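Local coordinates for chicken beta-microseminoprotein-like 3 (Gallus gallus, PDB 6RWC) that is of unknown function, a disulfide-rich egg-white member of the beta-microseminoprotein (PSP-94) family, at residues K34-N38 against A39-C43. Sequence-based numbering, arbitrary orientation.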
loop_
_atom_site.group_PDB
_atom_site.type_symbol
_atom_site.label_atom_id
_atom_site.label_comp_id
_atom_site.label_asym_id
_atom_site.label_seq_id
_atom_site.Cartn_x
_atom_site.Cartn_y
_atom_site.Cartn_z
ATOM N N LYS A 34 3.857 10.861 -1.934
ATOM C CA LYS A 34 4.081 12.207 -1.430
ATOM C C LYS A 34 4.963 12.961 -2.411
ATOM O O LYS A 34 5.971 12.432 -2.890
ATOM C CB LYS A 34 4.730 12.202 -0.042
ATOM C CG LYS A 34 4.898 13.596 0.541
ATOM C CD LYS A 34 5.220 13.551 2.023
ATOM C CE LYS A 34 5.203 14.950 2.624
ATOM N NZ LYS A 34 5.455 14.934 4.091
ATOM N N CYS A 35 4.572 14.196 -2.713
ATOM C CA CYS A 35 5.335 15.056 -3.608
ATOM C C CYS A 35 6.330 15.861 -2.780
ATOM O O CYS A 35 5.949 16.809 -2.087
ATOM C CB CYS A 35 4.408 15.972 -4.400
ATOM S SG CYS A 35 5.280 17.005 -5.579
ATOM N N LYS A 36 7.601 15.479 -2.847
ATOM C CA LYS A 36 8.673 16.182 -2.164
ATOM C C LYS A 36 9.451 17.026 -3.163
ATOM O O LYS A 36 9.363 16.829 -4.378
ATOM C CB LYS A 36 9.608 15.198 -1.452
ATOM C CG LYS A 36 8.905 14.306 -0.439
ATOM C CD LYS A 36 8.456 15.095 0.782
ATOM C CE LYS A 36 9.646 15.524 1.628
ATOM N NZ LYS A 36 9.232 16.348 2.801
ATOM N N MET A 37 10.218 17.980 -2.629
ATOM C CA MET A 37 10.941 18.919 -3.481
ATOM C C MET A 37 11.899 18.203 -4.425
ATOM O O MET A 37 12.083 18.628 -5.572
ATOM C CB MET A 37 11.701 19.928 -2.622
ATOM C CG MET A 37 10.813 20.889 -1.856
ATOM S SD MET A 37 11.058 22.593 -2.389
ATOM C CE MET A 37 10.226 23.482 -1.077
ATOM N N ASN A 38 12.521 17.118 -3.964
ATOM C CA ASN A 38 13.454 16.391 -4.817
ATOM C C ASN A 38 12.726 15.514 -5.829
ATOM O O ASN A 38 13.097 15.493 -7.009
ATOM C CB ASN A 38 14.403 15.547 -3.965
ATOM C CG ASN A 38 15.561 16.354 -3.414
ATOM O OD1 ASN A 38 15.761 16.428 -2.201
ATOM N ND2 ASN A 38 16.330 16.967 -4.306
ATOM N N ALA A 39 11.693 14.795 -5.398
ATOM C CA ALA A 39 10.999 13.870 -6.285
ATOM C C ALA A 39 9.685 13.444 -5.649
ATOM O O ALA A 39 9.404 13.742 -4.486
ATOM C CB ALA A 39 11.859 12.642 -6.592
ATOM N N MET A 40 8.879 12.745 -6.444
ATOM C CA MET A 40 7.709 12.052 -5.931
ATOM C C MET A 40 8.126 10.682 -5.415
ATOM O O MET A 40 8.912 9.976 -6.053
ATOM C CB MET A 40 6.648 11.903 -7.024
ATOM C CG MET A 40 5.414 11.120 -6.589
ATOM S SD MET A 40 4.239 10.833 -7.931
ATOM C CE MET A 40 5.194 9.767 -9.006
ATOM N N VAL A 41 7.606 10.312 -4.248
ATOM C CA VAL A 41 7.922 9.033 -3.625
ATOM C C VAL A 41 6.614 8.301 -3.364
ATOM O O VAL A 41 5.733 8.822 -2.670
ATOM C CB VAL A 41 8.730 9.207 -2.327
ATOM C CG1 VAL A 41 8.142 10.319 -1.463
ATOM C CG2 VAL A 41 8.790 7.899 -1.556
ATOM N N CYS A 42 6.478 7.104 -3.932
ATOM C CA CYS A 42 5.295 6.271 -3.757
ATOM C C CYS A 42 5.712 4.931 -3.166
ATOM O O CYS A 42 6.558 4.237 -3.738
ATOM C CB CYS A 42 4.568 6.049 -5.087
ATOM S SG CYS A 42 3.956 7.535 -5.916
ATOM N N CYS A 43 5.113 4.567 -2.034
ATOM C CA CYS A 43 5.426 3.324 -1.339
ATOM C C CYS A 43 4.178 2.456 -1.247
ATOM O O CYS A 43 3.073 2.960 -1.023
ATOM C CB CYS A 43 5.978 3.594 0.067
ATOM S SG CYS A 43 7.428 4.677 0.127
#
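Lys34 and Val41 form an antiparallel hydrogen-bonded pair, their CA atoms 5.4 Å apart, and Cys35 and Met40 the non-hydrogen-bonded pair beside it. This register defines a beta hairpin between strands 31-35 and 39-44, the two inner strands of a four-stranded antiparallel sheet. Both bonds of the first pair are of ordinary length: Lys34 N reaches Val41 O at 2.9 Å, and Val41 N returns to Lys34 O at 3.0 Å, almost straight at 170°. Nearer the turn, Lys36 N donates to Ala39 O over 3.0 Å, but the bond is more bent (143° at the hydrogen). Lys34 O also receives a CA-H...O contact from Met40 CA at 3.5 Å.

On the face holding Lys34 and Val41, the side chains meet through aliphatic carbon. Val41 CG1 sits between its own backbone N and carbonyl carbon (chi1 45°), which brings this methyl to 3.3 Å from Lys34 O, with Lys34 CB beyond it. Lys36 runs alongside Val41, pointing the same way. Its chain, bent at chi2 and chi3, and the extended chain of Lys34 end with their NZ atoms near each other, and both hydrogen-bond the same oxygen of a bound pentaethylene glycol, probably from the crystallisation liquor.

The opposite face carries Cys35, buried and joined by a disulfide to Cys12, and Met40, whose side chain touches Trp25 of strand 24-26. Further along strand 39-44, disulfides tie Cys42 to Cys33 and Cys43 to Cys2. At the turn, Lys36 CG lies 4.2 Å from Val41 CG1, while Lys36 CB rests 3.4 Å from Ala39 O.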